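Local atomic coordinates of geranylgeranyl pyrophosphate synthetase (Pyrococcus horikoshii, PDB entry 1WY0), a protein that probably condenses isopentenyl diphosphate with allylic diphosphates to build geranylgeranyl diphosphate, the C20 precursor of archaeal membrane lipids. Residues Gly211-Ile216 against Asp309-Ala314. Residues are numbered along the deposited sequence; the frame is centred on the assembly and turned at random.
Sequences GIAFQI and DMIKKA
Ala213 sits with its CB against two side chains of the facing helix. CB of Ala213 lies 4.1 Å from CB of Met310. The same methyl touches the end of Ile311, with Ala213 CB 3.7 Å from Ile311 CD1. The small alanine lets the backbones come close here, and CA of Ala213 is 6.3 Å from CA of Met310. Within segment 309-314, Met310 supplies most of the surface buried in the contact. As modelled, its chain bends at chi3 (82°) and CE faces Ile212, but CE lies too close to that residue, so its exact place is doubtful. The Met310 and Ile212 side chains cross at about a right angle. Met310 SD lies 4.2 Å from Ile216 CD1, and these two side chains also cross at about a right angle. No hydrogen bond links the two segments; the contact is apolar.

Ile212 also touches Met171 and Ser175 of helix 167-193, and Ile216 touches Tyr170 there. Ile216 also packs on Ala303, Ile306 and Ala307, earlier on helix 299-315, and Ile311 touches Val338 in a loop. Segments 211-216 and 309-314 run nearly antiparallel, at 155°. They join helix 197-224 to helix 299-315 within the all-helical fold of polyprenyl synthases, with helix 167-193 beside Ile212 and Ile216.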
loop_
_atom_site.group_PDB
_atom_site.type_symbol
_atom_site.label_atom_id
_atom_site.label_comp_id
_atom_site.label_asym_id
_atom_site.label_seq_id
_atom_site.Cartn_x
_atom_site.Cartn_y
_atom_site.Cartn_z
ATOM N N GLY A 211 -9.986 -20.804 0.794
ATOM C CA GLY A 211 -9.976 -19.485 0.185
ATOM C C GLY A 211 -10.408 -19.527 -1.269
ATOM O O GLY A 211 -11.208 -18.700 -1.713
ATOM N N ILE A 212 -9.900 -20.501 -2.015
ATOM C CA ILE A 212 -10.248 -20.619 -3.424
ATOM C C ILE A 212 -11.683 -21.098 -3.638
ATOM O O ILE A 212 -12.424 -20.502 -4.421
ATOM C CB ILE A 212 -9.247 -21.551 -4.157
ATOM C CG1 ILE A 212 -7.912 -20.821 -4.329
ATOM C CG2 ILE A 212 -9.790 -21.968 -5.510
ATOM C CD1 ILE A 212 -6.821 -21.638 -5.009
ATOM N N ALA A 213 -12.083 -22.148 -2.929
ATOM C CA ALA A 213 -13.433 -22.694 -3.070
ATOM C C ALA A 213 -14.533 -21.697 -2.707
ATOM O O ALA A 213 -15.607 -21.714 -3.295
ATOM C CB ALA A 213 -13.576 -23.958 -2.225
ATOM N N PHE A 214 -14.273 -20.850 -1.719
ATOM C CA PHE A 214 -15.110 -19.732 -1.311
ATOM C C PHE A 214 -15.631 -18.966 -2.524
ATOM O O PHE A 214 -16.827 -18.884 -2.774
ATOM C CB PHE A 214 -14.274 -18.805 -0.430
ATOM C CG PHE A 214 -15.061 -17.572 -0.094
ATOM C CD1 PHE A 214 -16.263 -17.691 0.595
ATOM C CD2 PHE A 214 -14.585 -16.324 -0.458
ATOM C CE1 PHE A 214 -16.984 -16.553 0.921
ATOM C CE2 PHE A 214 -15.313 -15.186 -0.125
ATOM C CZ PHE A 214 -16.514 -15.295 0.568
ATOM N N GLN A 215 -14.628 -18.394 -3.179
ATOM C CA GLN A 215 -14.881 -17.542 -4.328
ATOM C C GLN A 215 -15.585 -18.311 -5.447
ATOM O O GLN A 215 -16.538 -17.813 -6.039
ATOM C CB GLN A 215 -13.576 -16.934 -4.847
ATOM C CG GLN A 215 -13.806 -15.884 -5.923
ATOM C CD GLN A 215 -14.720 -14.771 -5.434
ATOM O OE1 GLN A 215 -14.401 -14.077 -4.469
ATOM N NE2 GLN A 215 -15.869 -14.611 -6.084
ATOM N N ILE A 216 -15.125 -19.524 -5.732
ATOM C CA ILE A 216 -15.747 -20.331 -6.781
ATOM C C ILE A 216 -17.223 -20.579 -6.482
ATOM O O ILE A 216 -18.059 -20.528 -7.381
ATOM C CB ILE A 216 -15.049 -21.706 -6.941
ATOM C CG1 ILE A 216 -13.628 -21.524 -7.483
ATOM C CG2 ILE A 216 -15.873 -22.602 -7.885
ATOM C CD1 ILE A 216 -12.776 -22.781 -7.354
ATOM N N ASP A 309 -14.750 -30.507 -3.962
ATOM C CA ASP A 309 -13.562 -31.330 -3.821
ATOM C C ASP A 309 -12.509 -30.622 -2.974
ATOM O O ASP A 309 -11.955 -31.207 -2.044
ATOM C CB ASP A 309 -12.980 -31.676 -5.191
ATOM C CG ASP A 309 -13.862 -32.629 -5.975
ATOM O OD1 ASP A 309 -14.759 -33.254 -5.364
ATOM O OD2 ASP A 309 -13.651 -32.764 -7.202
ATOM N N MET A 310 -12.241 -29.359 -3.280
ATOM C CA MET A 310 -11.250 -28.599 -2.527
ATOM C C MET A 310 -11.632 -28.531 -1.051
ATOM O O MET A 310 -10.776 -28.535 -0.170
ATOM C CB MET A 310 -11.130 -27.191 -3.107
ATOM C CG MET A 310 -10.363 -27.150 -4.411
ATOM S SD MET A 310 -10.536 -25.585 -5.259
ATOM C CE MET A 310 -9.329 -24.622 -4.389
ATOM N N ILE A 311 -12.932 -28.457 -0.791
ATOM C CA ILE A 311 -13.438 -28.417 0.571
ATOM C C ILE A 311 -13.143 -29.763 1.236
ATOM O O ILE A 311 -12.683 -29.821 2.375
ATOM C CB ILE A 311 -14.961 -28.170 0.584
ATOM C CG1 ILE A 311 -15.250 -26.700 0.281
ATOM C CG2 ILE A 311 -15.548 -28.563 1.927
ATOM C CD1 ILE A 311 -14.317 -25.726 0.981
ATOM N N LYS A 312 -13.416 -30.844 0.515
ATOM C CA LYS A 312 -13.170 -32.178 1.048
ATOM C C LYS A 312 -11.681 -32.352 1.307
ATOM O O LYS A 312 -11.280 -32.826 2.362
ATOM C CB LYS A 312 -13.655 -33.245 0.066
ATOM C CG LYS A 312 -15.173 -33.348 -0.048
ATOM C CD LYS A 312 -15.841 -33.640 1.296
ATOM C CE LYS A 312 -17.344 -33.874 1.113
ATOM N NZ LYS A 312 -18.074 -34.127 2.396
ATOM N N LYS A 313 -10.860 -31.953 0.342
ATOM C CA LYS A 313 -9.420 -32.076 0.498
ATOM C C LYS A 313 -8.910 -31.252 1.669
ATOM O O LYS A 313 -8.024 -31.689 2.396
ATOM C CB LYS A 313 -8.698 -31.637 -0.775
ATOM C CG LYS A 313 -7.220 -31.351 -0.553
ATOM C CD LYS A 313 -6.418 -32.649 -0.494
ATOM C CE LYS A 313 -4.944 -32.410 -0.175
ATOM N NZ LYS A 313 -4.431 -33.336 0.876
ATOM N N ALA A 314 -9.469 -30.062 1.851
ATOM C CA ALA A 314 -9.051 -29.172 2.934
ATOM C C ALA A 314 -9.266 -29.781 4.315
ATOM O O ALA A 314 -8.350 -29.824 5.131
ATOM C CB ALA A 314 -9.790 -27.852 2.833
#